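Pentatricopeptide repeat-containing protein 10, chloroplastic (Zea mays, PDB 4M59) binds specific intergenic RNA regions in the chloroplast atpH 5'-UTR and psaJ 3'-UTR and shields the transcripts from exonucleases, stabilising chloroplast mRNA. Local coordinates at residues V142-V147 with D166-A171; R156-I161 with A185-D190. The protein carries 4 engineered substitutions. All coordinates share one frame; numbering follows the deposited sequence.

Interaction 1. Residues V142-V147 with D166-A171; sequences VTYNVV and DEMRAA. With nucleotides of chain D.
The helical hairpin of a pentatricopeptide repeat, here the one predicted to span residues 140-175, is held in part by Tyr144 of helix 141-151 meeting Met168 near the end of helix 158-170. The two side chains pass each other in opposite directions. Met168 CB lies over one face of the tyrosine ring, offset toward its rim, in a CH-pi contact; the Met168 CB to Tyr144 CD1 approach is modelled too close, so its exact closeness is doubtful. With Met168 CG set between its backbone N and carbonyl carbon (chi1 81°), the thioether runs alongside Tyr144 toward its CB: SD stands 5.0 Å from the Tyr144 ring centroid, 38° off the normal, an oblique Met-aromatic contact, and Met168 CE reaches Tyr144 CB at 3.9 Å. At the far end of the ring, Tyr144 OH comes within 3.9 Å of Ala171 CB. Pro139 and Val173 also touch the tyrosine. Replacing Tyr144 by an alanine would probably open a gap beside Met168 and set its thioether free to turn.

Other residues of the same helix 141-151 turn to the RNA. Asn145 ND2 donates a hydrogen bond to O2 of U2 of chain D (3.3 Å, 144° at the hydrogen), while Asp176 and Thr179 bond to the ND2 and OD1 of this amide and so fix its rotation. Val142 wedges between two nucleotides: its CG1 is 3.4 Å from O4' of U2 of chain D, and its CG2 lies 3.3 Å from O6 of G1 of chain D. Val146 CG2 adds a contact with the U2 sugar. An asparagine reading a uracil, backed by an aspartate, with an aliphatic wedge beside the base, is the signature of modular RNA recognition by PPR repeats.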
ATOM      1  N   VAL A 142     -27.682 -19.214  20.586  1.00 61.38           N
ATOM      2  CA  VAL A 142     -26.618 -19.075  19.627  1.00 60.69           C
ATOM      3  C   VAL A 142     -26.954 -19.802  18.342  1.00 54.49           C
ATOM      4  O   VAL A 142     -26.605 -19.363  17.261  1.00 52.54           O
ATOM      5  CB  VAL A 142     -25.342 -19.610  20.205  1.00 59.95           C
ATOM      6  CG1 VAL A 142     -24.205 -19.372  19.284  1.00 59.15           C
ATOM      7  CG2 VAL A 142     -25.080 -18.926  21.495  1.00 67.21           C
ATOM      8  N   THR A 143     -27.662 -20.906  18.458  1.00 60.30           N
ATOM      9  CA  THR A 143     -28.130 -21.605  17.287  1.00 56.50           C
ATOM     10  C   THR A 143     -29.093 -20.731  16.505  1.00 55.77           C
ATOM     11  O   THR A 143     -28.953 -20.574  15.307  1.00 54.39           O
ATOM     12  CB  THR A 143     -28.796 -22.930  17.661  1.00 57.11           C
ATOM     13  OG1 THR A 143     -27.872 -23.724  18.404  1.00 58.10           O
ATOM     14  CG2 THR A 143     -29.177 -23.688  16.434  1.00 55.58           C
ATOM     15  N   TYR A 144     -30.071 -20.158  17.186  1.00 55.76           N
ATOM     16  CA  TYR A 144     -31.033 -19.318  16.512  1.00 55.56           C
ATOM     17  C   TYR A 144     -30.320 -18.125  15.931  1.00 55.92           C
ATOM     18  O   TYR A 144     -30.650 -17.666  14.861  1.00 54.97           O
ATOM     19  CB  TYR A 144     -32.113 -18.836  17.477  1.00 59.14           C
ATOM     20  CG  TYR A 144     -33.188 -19.834  17.826  1.00 59.46           C
ATOM     21  CD1 TYR A 144     -34.270 -20.039  16.996  1.00 59.02           C
ATOM     22  CD2 TYR A 144     -33.143 -20.537  19.007  1.00 60.77           C
ATOM     23  CE1 TYR A 144     -35.251 -20.936  17.326  1.00 60.32           C
ATOM     24  CE2 TYR A 144     -34.120 -21.432  19.334  1.00 61.81           C
ATOM     25  CZ  TYR A 144     -35.170 -21.629  18.497  1.00 61.79           C
ATOM     26  OH  TYR A 144     -36.137 -22.532  18.839  1.00 64.14           O
ATOM     27  N   ASN A 145     -29.330 -17.632  16.647  1.00 44.73           N
ATOM     28  CA  ASN A 145     -28.612 -16.446  16.222  1.00 46.23           C
ATOM     29  C   ASN A 145     -27.719 -16.679  15.015  1.00 43.31           C
ATOM     30  O   ASN A 145     -27.581 -15.819  14.161  1.00 42.94           O
ATOM     31  CB  ASN A 145     -27.781 -15.892  17.376  1.00 48.04           C
ATOM     32  CG  ASN A 145     -28.600 -15.123  18.370  1.00 52.88           C
ATOM     33  OD1 ASN A 145     -29.673 -14.648  18.065  1.00 51.82           O
ATOM     34  ND2 ASN A 145     -28.080 -14.975  19.563  1.00 58.68           N
ATOM     35  N   VAL A 146     -27.101 -17.842  14.962  1.00 52.57           N
ATOM     36  CA  VAL A 146     -26.287 -18.186  13.825  1.00 50.68           C
ATOM     37  C   VAL A 146     -27.127 -18.230  12.585  1.00 49.56           C
ATOM     38  O   VAL A 146     -26.782 -17.653  11.573  1.00 49.93           O
ATOM     39  CB  VAL A 146     -25.632 -19.528  14.023  1.00 49.46           C
ATOM     40  CG1 VAL A 146     -25.248 -20.116  12.723  1.00 48.18           C
ATOM     41  CG2 VAL A 146     -24.434 -19.366  14.874  1.00 51.73           C
ATOM     42  N   VAL A 147     -28.256 -18.900  12.667  1.00 48.51           N
ATOM     43  CA  VAL A 147     -29.117 -19.069  11.522  1.00 49.12           C
ATOM     44  C   VAL A 147     -29.661 -17.747  11.052  1.00 50.33           C
ATOM     45  O   VAL A 147     -29.942 -17.563   9.883  1.00 52.19           O
ATOM     46  CB  VAL A 147     -30.248 -20.008  11.867  1.00 48.61           C
ATOM     47  CG1 VAL A 147     -31.111 -20.252  10.675  1.00 50.53           C
ATOM     48  CG2 VAL A 147     -29.684 -21.298  12.365  1.00 47.89           C
ATOM     49  N   ASP A 166     -40.390 -15.324  15.829  0.85 92.45           N
ATOM     50  CA  ASP A 166     -41.556 -15.858  16.506  0.85 95.54           C
ATOM     51  C   ASP A 166     -41.292 -17.221  17.125  0.85 96.10           C
ATOM     52  O   ASP A 166     -41.490 -17.404  18.316  0.85 98.38           O
ATOM     53  CB  ASP A 166     -42.742 -15.947  15.555  0.85104.00           C
ATOM     54  CG  ASP A 166     -43.318 -14.594  15.222  0.85104.75           C
ATOM     55  OD1 ASP A 166     -42.935 -13.609  15.874  0.85104.46           O
ATOM     56  OD2 ASP A 166     -44.155 -14.515  14.311  0.85105.93           O
ATOM     57  N   GLU A 167     -40.836 -18.166  16.312  1.00 98.15           N
ATOM     58  CA  GLU A 167     -40.543 -19.514  16.790  1.00 98.63           C
ATOM     59  C   GLU A 167     -39.654 -19.496  18.026  1.00 98.34           C
ATOM     60  O   GLU A 167     -40.012 -20.041  19.067  1.00101.03           O
ATOM     61  CB  GLU A 167     -39.884 -20.342  15.688  1.00104.86           C
ATOM     62  CG  GLU A 167     -40.563 -20.242  14.333  1.00105.01           C
ATOM     63  CD  GLU A 167     -39.858 -21.066  13.275  1.00103.07           C
ATOM     64  OE1 GLU A 167     -39.034 -21.927  13.643  1.00102.05           O
ATOM     65  OE2 GLU A 167     -40.128 -20.852  12.075  1.00102.85           O
ATOM     66  N   MET A 168     -38.484 -18.874  17.903  1.00 82.11           N
ATOM     67  CA  MET A 168     -37.526 -18.834  19.003  1.00 81.95           C
ATOM     68  C   MET A 168     -38.128 -18.205  20.254  1.00 85.09           C
ATOM     69  O   MET A 168     -37.848 -18.637  21.371  1.00 86.82           O
ATOM     70  CB  MET A 168     -36.249 -18.102  18.585  1.00 73.33           C
ATOM     71  CG  MET A 168     -36.340 -16.587  18.641  1.00 74.57           C
ATOM     72  SD  MET A 168     -34.794 -15.800  18.156  1.00 73.83           S
ATOM     73  CE  MET A 168     -33.818 -16.025  19.639  1.00 76.08           C
ATOM     74  N   ARG A 169     -38.958 -17.188  20.059  1.00 79.64           N
ATOM     75  CA  ARG A 169     -39.640 -16.537  21.168  1.00 83.10           C
ATOM     76  C   ARG A 169     -40.793 -17.405  21.655  1.00 86.90           C
ATOM     77  O   ARG A 169     -41.263 -17.262  22.783  1.00 90.52           O
ATOM     78  CB  ARG A 169     -40.156 -15.160  20.752  1.00 83.75           C
ATOM     79  CG  ARG A 169     -39.175 -14.029  21.010  1.00 83.13           C
ATOM     80  CD  ARG A 169     -39.889 -12.695  21.128  1.00 85.07           C
ATOM     81  NE  ARG A 169     -39.638 -11.836  19.978  1.00 84.02           N
ATOM     82  CZ  ARG A 169     -38.966 -10.691  20.032  1.00 84.93           C
ATOM     83  NH1 ARG A 169     -38.785  -9.973  18.933  1.00 84.41           N
ATOM     84  NH2 ARG A 169     -38.470 -10.264  21.185  1.00 86.80           N
ATOM     85  N   ALA A 170     -41.244 -18.311  20.792  1.00 85.94           N
ATOM     86  CA  ALA A 170     -42.328 -19.221  21.127  1.00 89.74           C
ATOM     87  C   ALA A 170     -41.803 -20.476  21.812  1.00 90.47           C
ATOM     88  O   ALA A 170     -42.581 -21.284  22.317  1.00 94.16           O
ATOM     89  CB  ALA A 170     -43.116 -19.585  19.882  1.00 94.94           C
ATOM     90  N   ALA A 171     -40.484 -20.635  21.827  1.00 83.85           N
ATOM     91  CA  ALA A 171     -39.867 -21.769  22.480  1.00 84.41           C
ATOM     92  C   ALA A 171     -39.273 -21.243  23.748  1.00 85.71           C
ATOM     93  O   ALA A 171     -38.437 -21.877  24.379  1.00 85.71           O
ATOM     94  CB  ALA A 171     -38.810 -22.365  21.618  1.00 75.99           C
TER
ATOM     95  P     U D   2     -17.754 -18.109  18.114  1.00 79.90           P
ATOM     96  OP1   U D   2     -16.834 -17.647  17.041  1.00 68.54           O
ATOM     97  OP2   U D   2     -17.530 -17.666  19.510  1.00 71.55           O
ATOM     98  O5'   U D   2     -19.232 -17.692  17.688  1.00 69.34           O
ATOM     99  C5'   U D   2     -19.792 -18.127  16.457  1.00 72.24           C
ATOM    100  C4'   U D   2     -21.096 -17.427  16.175  1.00 64.76           C
ATOM    101  O4'   U D   2     -22.044 -17.707  17.235  1.00 66.68           O
ATOM    102  C3'   U D   2     -21.026 -15.907  16.133  1.00 57.81           C
ATOM    103  O3'   U D   2     -20.562 -15.424  14.883  1.00 63.85           O
ATOM    104  C2'   U D   2     -22.451 -15.487  16.480  1.00 58.30           C
ATOM    105  O2'   U D   2     -23.294 -15.568  15.341  1.00 53.52           O
ATOM    106  C1'   U D   2     -22.863 -16.580  17.469  1.00 56.72           C
ATOM    107  N1    U D   2     -22.703 -16.169  18.885  1.00 66.74           N
ATOM    108  C2    U D   2     -23.813 -15.688  19.560  1.00 63.95           C
ATOM    109  O2    U D   2     -24.911 -15.581  19.045  1.00 64.95           O
ATOM    110  N3    U D   2     -23.598 -15.330  20.871  1.00 60.67           N
ATOM    111  C4    U D   2     -22.408 -15.406  21.560  1.00 57.37           C
ATOM    112  O4    U D   2     -22.360 -15.048  22.736  1.00 75.50           O
ATOM    113  C5    U D   2     -21.310 -15.911  20.800  1.00 59.63           C
ATOM    114  C6    U D   2     -21.489 -16.270  19.525  1.00 69.55           C
ATOM    115  O5'   G D   1     -17.263 -20.771  21.741  0.81100.25           O
ATOM    116  C5'   G D   1     -16.759 -21.501  20.632  1.00 87.48           C
ATOM    117  C4'   G D   1     -17.814 -21.694  19.569  1.00 80.51           C
ATOM    118  O4'   G D   1     -18.898 -22.514  20.091  1.00 85.13           O
ATOM    119  C3'   G D   1     -18.506 -20.426  19.083  1.00 85.11           C
ATOM    120  O3'   G D   1     -17.766 -19.718  18.106  1.00 85.74           O
ATOM    121  C2'   G D   1     -19.832 -20.961  18.562  1.00 86.87           C
ATOM    122  O2'   G D   1     -19.652 -21.569  17.290  1.00 77.81           O
ATOM    123  C1'   G D   1     -20.134 -22.051  19.587  1.00 87.23           C
ATOM    124  N9    G D   1     -20.956 -21.552  20.714  1.00 91.04           N
ATOM    125  C8    G D   1     -20.713 -20.450  21.501  1.00 87.53           C
ATOM    126  N7    G D   1     -21.601 -20.254  22.432  1.00 76.28           N
ATOM    127  C5    G D   1     -22.491 -21.301  22.265  1.00 84.46           C
ATOM    128  C6    G D   1     -23.665 -21.611  22.991  1.00 92.37           C
ATOM    129  O6    G D   1     -24.159 -21.006  23.947  0.75108.88           O
ATOM    130  N1    G D   1     -24.277 -22.755  22.500  1.00 87.83           N
ATOM    131  C2    G D   1     -23.824 -23.507  21.447  1.00 89.40           C
ATOM    132  N2    G D   1     -24.579 -24.574  21.142  1.00 88.43           N
ATOM    133  N3    G D   1     -22.724 -23.231  20.757  1.00 80.53           N
ATOM    134  C4    G D   1     -22.104 -22.122  21.221  1.00 86.73           C
TER

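Interaction 2. Residues R156-I161 with A185-D190; sequences RSWPRI and AACSRD. Engineered in segment 185-190: Ser188 (natural residue Cys).
Trp158 and Cys187 meet where one pentatricopeptide repeat stacks on the next: helix 158-170 belongs to the repeat predicted at 140-175, and helix 177-188 to the one predicted at 176-210. The Trp158 CB bond points toward helix 177-188, and CG stands opposite the backbone N (chi1 -175°), which carries the indole out across the gap. The pyrrole part of the ring, with NE1, lies farther from the cysteine; the benzo part makes the contact. Along its rim CE3 comes to 3.8 Å from Cys187 SG, CZ3 at 3.4 Å is the nearest of the ring atoms, and CH2 follows at 3.7 Å. The sulfur sits 3.9 Å from the centroid of the six-membered ring and 31° off its normal, an oblique sulfur-aromatic contact. Val183, Leu192 and Glu195 also touch the indole, so helix 177-188, the loop after it and helix 193-204 all border it.

One turn on, Ile161 CD1 rests 4.1 Å from Ala186 CB, extending the apolar seam. Arg189, just past helix 177-188, forms a salt bridge with a phosphate of the bound RNA. Where the seam ends, the opposite charges stay apart, Asp190 OD2 lying 5.8 Å from Arg156 NH1; the same oxygen comes closer to the backbone, 3.6 Å from Arg156 N, with no hydrogen bond.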
ATOM      1  N   ARG A 156     -33.091 -11.042   0.672  1.00 99.44           N
ATOM      2  CA  ARG A 156     -34.503 -11.347   0.557  1.00 96.84           C
ATOM      3  C   ARG A 156     -34.956 -12.348   1.598  1.00 91.33           C
ATOM      4  O   ARG A 156     -35.657 -13.294   1.279  1.00 90.44           O
ATOM      5  CB  ARG A 156     -34.812 -11.883  -0.831  1.00128.93           C
ATOM      6  CG  ARG A 156     -34.720 -10.847  -1.921  1.00132.74           C
ATOM      7  CD  ARG A 156     -35.104 -11.429  -3.265  1.00134.89           C
ATOM      8  NE  ARG A 156     -35.082 -10.415  -4.312  1.00137.01           N
ATOM      9  CZ  ARG A 156     -33.976  -9.972  -4.893  1.00138.63           C
ATOM     10  NH1 ARG A 156     -32.792 -10.441  -4.535  1.00138.91           N
ATOM     11  NH2 ARG A 156     -34.054  -9.052  -5.833  1.00139.50           N
ATOM     12  N   SER A 157     -34.515 -12.173   2.837  1.00 69.06           N
ATOM     13  CA  SER A 157     -34.782 -13.174   3.862  1.00 64.27           C
ATOM     14  C   SER A 157     -35.469 -12.595   5.090  1.00 59.47           C
ATOM     15  O   SER A 157     -35.469 -13.208   6.155  1.00 56.10           O
ATOM     16  CB  SER A 157     -33.488 -13.875   4.263  1.00 68.72           C
ATOM     17  OG  SER A 157     -32.692 -14.154   3.131  1.00 74.72           O
ATOM     18  N   TRP A 158     -36.054 -11.417   4.937  1.00 75.54           N
ATOM     19  CA  TRP A 158     -36.741 -10.782   6.041  1.00 72.44           C
ATOM     20  C   TRP A 158     -37.940 -11.562   6.584  1.00 70.55           C
ATOM     21  O   TRP A 158     -38.101 -11.667   7.790  1.00 68.66           O
ATOM     22  CB  TRP A 158     -37.123  -9.351   5.667  1.00 75.86           C
ATOM     23  CG  TRP A 158     -37.728  -8.581   6.774  1.00 73.97           C
ATOM     24  CD1 TRP A 158     -38.920  -7.965   6.755  1.00 74.32           C
ATOM     25  CD2 TRP A 158     -37.166  -8.336   8.061  1.00 72.56           C
ATOM     26  NE1 TRP A 158     -39.151  -7.354   7.947  1.00 73.78           N
ATOM     27  CE2 TRP A 158     -38.084  -7.566   8.766  1.00 72.99           C
ATOM     28  CE3 TRP A 158     -35.980  -8.696   8.677  1.00 71.58           C
ATOM     29  CZ2 TRP A 158     -37.858  -7.150  10.061  1.00 73.53           C
ATOM     30  CZ3 TRP A 158     -35.764  -8.280   9.962  1.00 71.41           C
ATOM     31  CH2 TRP A 158     -36.695  -7.516  10.639  1.00 72.91           C
ATOM     32  N   PRO A 159     -38.782 -12.112   5.710  1.00 62.20           N
ATOM     33  CA  PRO A 159     -39.901 -12.860   6.261  1.00 60.55           C
ATOM     34  C   PRO A 159     -39.439 -14.047   7.061  1.00 59.04           C
ATOM     35  O   PRO A 159     -40.075 -14.421   8.027  1.00 58.74           O
ATOM     36  CB  PRO A 159     -40.620 -13.357   5.021  1.00 62.50           C
ATOM     37  CG  PRO A 159     -40.311 -12.401   4.018  1.00 64.85           C
ATOM     38  CD  PRO A 159     -38.912 -11.985   4.255  1.00 65.53           C
ATOM     39  N   ARG A 160     -38.342 -14.659   6.634  1.00 80.63           N
ATOM     40  CA  ARG A 160     -37.818 -15.830   7.320  1.00 79.12           C
ATOM     41  C   ARG A 160     -37.216 -15.445   8.660  1.00 77.07           C
ATOM     42  O   ARG A 160     -37.077 -16.280   9.551  1.00 75.73           O
ATOM     43  CB  ARG A 160     -36.782 -16.544   6.449  1.00 87.53           C
ATOM     44  CG  ARG A 160     -37.267 -17.868   5.881  1.00 88.42           C
ATOM     45  CD  ARG A 160     -36.348 -18.372   4.782  1.00 91.90           C
ATOM     46  NE  ARG A 160     -36.541 -17.647   3.533  1.00 95.23           N
ATOM     47  CZ  ARG A 160     -35.716 -17.722   2.491  1.00 99.37           C
ATOM     48  NH1 ARG A 160     -35.969 -17.024   1.394  1.00102.37           N
ATOM     49  NH2 ARG A 160     -34.642 -18.497   2.550  1.00100.69           N
ATOM     50  N   ILE A 161     -36.863 -14.171   8.805  1.00 67.36           N
ATOM     51  CA  ILE A 161     -36.309 -13.673  10.049  1.00 66.29           C
ATOM     52  C   ILE A 161     -37.413 -13.393  11.035  1.00 66.55           C
ATOM     53  O   ILE A 161     -37.348 -13.779  12.188  1.00 66.52           O
ATOM     54  CB  ILE A 161     -35.539 -12.404   9.821  1.00 65.03           C
ATOM     55  CG1 ILE A 161     -34.322 -12.714   8.969  1.00 65.41           C
ATOM     56  CG2 ILE A 161     -35.129 -11.820  11.119  1.00 65.07           C
ATOM     57  CD1 ILE A 161     -33.620 -11.531   8.455  1.00 66.88           C
ATOM     58  N   ALA A 185     -28.394  -5.717  11.390  1.00 54.67           N
ATOM     59  CA  ALA A 185     -27.369  -5.776  10.368  1.00 53.94           C
ATOM     60  C   ALA A 185     -27.872  -6.463   9.113  1.00 54.40           C
ATOM     61  O   ALA A 185     -27.433  -6.166   8.018  1.00 55.78           O
ATOM     62  CB  ALA A 185     -26.170  -6.470  10.884  1.00 55.80           C
ATOM     63  N   ALA A 186     -28.804  -7.385   9.277  1.00 62.59           N
ATOM     64  CA  ALA A 186     -29.416  -8.042   8.145  1.00 63.94           C
ATOM     65  C   ALA A 186     -30.212  -7.038   7.356  1.00 66.49           C
ATOM     66  O   ALA A 186     -30.162  -7.019   6.141  1.00 69.93           O
ATOM     67  CB  ALA A 186     -30.304  -9.136   8.614  1.00 58.69           C
ATOM     68  N   CYS A 187     -30.951  -6.201   8.068  1.00 72.73           N
ATOM     69  CA  CYS A 187     -31.764  -5.182   7.437  1.00 74.67           C
ATOM     70  C   CYS A 187     -30.883  -4.147   6.785  1.00 76.64           C
ATOM     71  O   CYS A 187     -31.292  -3.467   5.862  1.00 79.62           O
ATOM     72  CB  CYS A 187     -32.663  -4.516   8.464  1.00 76.02           C
ATOM     73  SG  CYS A 187     -33.811  -5.611   9.256  1.00 74.84           S
ATOM     74  N   SER A 188     -29.649  -4.051   7.266  1.00 71.69           N
ATOM     75  CA  SER A 188     -28.677  -3.129   6.701  1.00 72.99           C
ATOM     76  C   SER A 188     -28.131  -3.653   5.378  1.00 76.14           C
ATOM     77  O   SER A 188     -27.685  -2.877   4.532  1.00 78.66           O
ATOM     78  CB  SER A 188     -27.528  -2.889   7.684  1.00 71.12           C
ATOM     79  OG  SER A 188     -26.424  -2.281   7.039  1.00 71.72           O
ATOM     80  N   ARG A 189     -28.166  -4.970   5.197  1.00 75.15           N
ATOM     81  CA  ARG A 189     -27.649  -5.567   3.983  1.00 78.80           C
ATOM     82  C   ARG A 189     -28.677  -5.731   2.885  1.00 84.78           C
ATOM     83  O   ARG A 189     -28.450  -6.470   1.939  1.00 88.44           O
ATOM     84  CB  ARG A 189     -27.047  -6.925   4.295  1.00 74.42           C
ATOM     85  CG  ARG A 189     -25.962  -6.889   5.325  1.00 69.29           C
ATOM     86  CD  ARG A 189     -25.305  -8.241   5.467  1.00 67.21           C
ATOM     87  NE  ARG A 189     -24.299  -8.226   6.521  1.00 63.24           N
ATOM     88  CZ  ARG A 189     -24.492  -8.721   7.732  1.00 61.11           C
ATOM     89  NH1 ARG A 189     -25.645  -9.276   8.043  1.00 61.39           N
ATOM     90  NH2 ARG A 189     -23.532  -8.654   8.627  1.00 59.27           N
ATOM     91  N   ASP A 190     -29.809  -5.055   2.999  1.00106.47           N
ATOM     92  CA  ASP A 190     -30.830  -5.152   1.970  1.00111.49           C
ATOM     93  C   ASP A 190     -31.462  -3.807   1.689  1.00112.36           C
ATOM     94  O   ASP A 190     -32.019  -3.593   0.620  1.00115.60           O
ATOM     95  CB  ASP A 190     -31.899  -6.162   2.356  1.00113.65           C
ATOM     96  CG  ASP A 190     -32.815  -6.502   1.203  1.00117.83           C
ATOM     97  OD1 ASP A 190     -33.788  -5.758   0.974  1.00117.69           O
ATOM     98  OD2 ASP A 190     -32.568  -7.508   0.521  1.00120.28           O
TER

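How the interactions relate
Helix 158-170 takes part in both contacts, giving its C-terminal end to interaction 1 and its N-terminal end to interaction 2. The first joins it to helix 141-151 within one predicted repeat; the second joins it to helix 177-188 of the next. A single helix thus ties a hairpin together and passes the stacking on, which is the general principle of a superhelical repeat array. The centres of interactions 1 and 2 are about 15 Å apart and their nearest atoms about 5 Å, without touching. Both lie close to the RNA: 142-147 reaches the base of G1 and the base and sugar of U2 of chain D, whereas 185-190 meets a sugar and a phosphate.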